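Local coordinates for protein alpha-L-rhamnosidase (Aspergillus terreus, PDB 6GSZ) that probably hydrolyses terminal non-reducing alpha-L-rhamnose residues of alpha-L-rhamnosides and binds calcium, at residues D141-S146 against T236-S241. Numbering follows the deposited sequence.
Sequences DDSYVS and TKSDGS. With CA (calcium ion), chain Y.
Tyr144 and Lys237 form a non-hydrogen-bonded antiparallel pair, and one step on Val145 and Ser146 both face Thr236, a classic beta bulge where strand 144-154 meets the end of strand 228-237 in the alpha-L-rhamnosidase N-terminal domain. Val145 N gives Thr236 O an almost straight bond of 2.9 Å (176° at the hydrogen), and Thr236 N returns one to Ser146 O. Before the bulge, Ser238 N reaches Ser143 O from above the carbonyl plane, 40° out of it. Beside this bond the two serine hydroxyls meet, Ser143 OG to Ser238 OG at 2.8 Å. Val145 and Thr236 cross at a slant: Val145 CG1 packs on Ser238, while CG2 touches Thr236 O at 3.5 Å and Thr236 CG2 at 4.0 Å. Ser146 and Thr236 point to one face of the sheet, where Ser146 OG rests against Thr236 CB. Lys237 lays CD beside the Asp142 carboxylate, 3.6 Å from OD2; chi3 (-81°) turns CE aside, and NZ donates to Ser241 OG, staying 4.4 Å from Asp142 OD2, beyond a salt bridge. Ser241 OG in turn donates to the syn lone pair of Asp239 OD1, which also accepts Ser241 N in an Asx turn overlapping the end of the type I turn from Lys237 to Gly240. Just before the paired residues, Asp141 O and a water bind a calcium ion. The chemistry is thus that of the exposed end of two neighbouring strands: backbone bonds set the register, the serine pair ties the incoming chain to the turn, and Asp142, besides packing on Lys237 CD, probably adds a longer-range attraction.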
loop_
_atom_site.group_PDB
_atom_site.type_symbol
_atom_site.label_atom_id
_atom_site.label_comp_id
_atom_site.label_asym_id
_atom_site.label_seq_id
_atom_site.Cartn_x
_atom_site.Cartn_y
_atom_site.Cartn_z
ATOM N N ASP A 141 -26.306 19.123 -27.528
ATOM C CA ASP A 141 -27.329 19.210 -28.604
ATOM C C ASP A 141 -26.793 18.847 -29.997
ATOM O O ASP A 141 -27.391 19.154 -31.023
ATOM C CB ASP A 141 -27.951 20.596 -28.627
ATOM C CG ASP A 141 -28.600 20.988 -27.311
ATOM O OD1 ASP A 141 -29.419 20.168 -26.743
ATOM O OD2 ASP A 141 -28.295 22.106 -26.874
ATOM N N ASP A 142 -25.645 18.198 -30.025
ATOM C CA ASP A 142 -24.970 17.696 -31.234
ATOM C C ASP A 142 -24.687 16.211 -31.003
ATOM O O ASP A 142 -24.572 15.768 -29.851
ATOM C CB ASP A 142 -23.686 18.499 -31.474
ATOM C CG ASP A 142 -23.880 20.011 -31.614
ATOM O OD1 ASP A 142 -24.431 20.433 -32.638
ATOM O OD2 ASP A 142 -23.461 20.759 -30.694
ATOM N N SER A 143 -24.541 15.445 -32.081
ATOM C CA SER A 143 -24.094 14.061 -31.944
ATOM C C SER A 143 -22.662 14.049 -31.389
ATOM O O SER A 143 -21.833 14.918 -31.718
ATOM C CB SER A 143 -24.188 13.326 -33.240
ATOM O OG SER A 143 -23.360 13.950 -34.178
ATOM N N TYR A 144 -22.386 13.075 -30.519
ATOM C CA TYR A 144 -21.081 12.991 -29.858
ATOM C C TYR A 144 -20.558 11.555 -29.914
ATOM O O TYR A 144 -21.320 10.608 -30.073
ATOM C CB TYR A 144 -21.157 13.478 -28.400
ATOM C CG TYR A 144 -22.116 12.705 -27.524
ATOM C CD1 TYR A 144 -23.455 13.031 -27.531
ATOM C CD2 TYR A 144 -21.703 11.691 -26.664
ATOM C CE1 TYR A 144 -24.370 12.339 -26.771
ATOM C CE2 TYR A 144 -22.615 10.982 -25.884
ATOM C CZ TYR A 144 -23.959 11.311 -25.958
ATOM O OH TYR A 144 -24.934 10.694 -25.229
ATOM N N VAL A 145 -19.242 11.423 -29.735
ATOM C CA VAL A 145 -18.568 10.135 -29.857
ATOM C C VAL A 145 -17.875 9.701 -28.560
ATOM O O VAL A 145 -17.685 8.491 -28.362
ATOM C CB VAL A 145 -17.579 10.128 -31.033
ATOM C CG1 VAL A 145 -18.318 10.308 -32.363
ATOM C CG2 VAL A 145 -16.446 11.135 -30.867
ATOM N N SER A 146 -17.478 10.648 -27.708
ATOM C CA SER A 146 -16.781 10.296 -26.458
ATOM C C SER A 146 -16.910 11.445 -25.470
ATOM O O SER A 146 -17.154 12.578 -25.877
ATOM C CB SER A 146 -15.321 9.905 -26.694
ATOM O OG SER A 146 -14.587 11.005 -27.177
ATOM N N THR A 236 -16.546 15.221 -26.816
ATOM C CA THR A 236 -16.040 15.282 -28.182
ATOM C C THR A 236 -17.187 14.959 -29.139
ATOM O O THR A 236 -17.771 13.896 -29.089
ATOM C CB THR A 236 -14.898 14.286 -28.396
ATOM O OG1 THR A 236 -13.881 14.625 -27.452
ATOM C CG2 THR A 236 -14.365 14.325 -29.814
ATOM N N LYS A 237 -17.494 15.927 -29.990
ATOM C CA LYS A 237 -18.550 15.802 -30.956
ATOM C C LYS A 237 -18.063 15.003 -32.169
ATOM O O LYS A 237 -16.856 14.784 -32.370
ATOM C CB LYS A 237 -19.042 17.196 -31.336
ATOM C CG LYS A 237 -19.838 17.883 -30.238
ATOM C CD LYS A 237 -20.173 19.303 -30.588
ATOM C CE LYS A 237 -19.028 20.262 -30.343
ATOM N NZ LYS A 237 -19.180 21.521 -31.119
ATOM N N SER A 238 -19.030 14.602 -32.992
ATOM C CA SER A 238 -18.818 13.771 -34.164
ATOM C C SER A 238 -17.817 14.405 -35.145
ATOM O O SER A 238 -17.112 13.691 -35.820
ATOM C CB SER A 238 -20.149 13.464 -34.839
ATOM O OG SER A 238 -20.926 12.596 -34.018
ATOM N N ASP A 239 -17.769 15.738 -35.207
ATOM C CA ASP A 239 -16.891 16.476 -36.115
ATOM C C ASP A 239 -15.501 16.734 -35.497
ATOM O O ASP A 239 -14.636 17.352 -36.159
ATOM C CB ASP A 239 -17.580 17.770 -36.558
ATOM C CG ASP A 239 -17.707 18.842 -35.482
ATOM O OD1 ASP A 239 -17.226 18.620 -34.367
ATOM O OD2 ASP A 239 -18.284 19.912 -35.782
ATOM N N GLY A 240 -15.282 16.269 -34.254
ATOM C CA GLY A 240 -13.984 16.355 -33.565
ATOM C C GLY A 240 -13.836 17.599 -32.686
ATOM O O GLY A 240 -12.849 17.718 -31.963
ATOM N N SER A 241 -14.788 18.543 -32.777
ATOM C CA SER A 241 -14.809 19.700 -31.920
ATOM C C SER A 241 -15.325 19.275 -30.546
ATOM O O SER A 241 -15.912 18.192 -30.389
ATOM C CB SER A 241 -15.638 20.816 -32.491
ATOM O OG SER A 241 -17.013 20.478 -32.516
HETATM CA CA CA Y . -29.238 19.700 -32.330
HETATM O O HOH W 1 -30.187 17.852 -31.529
#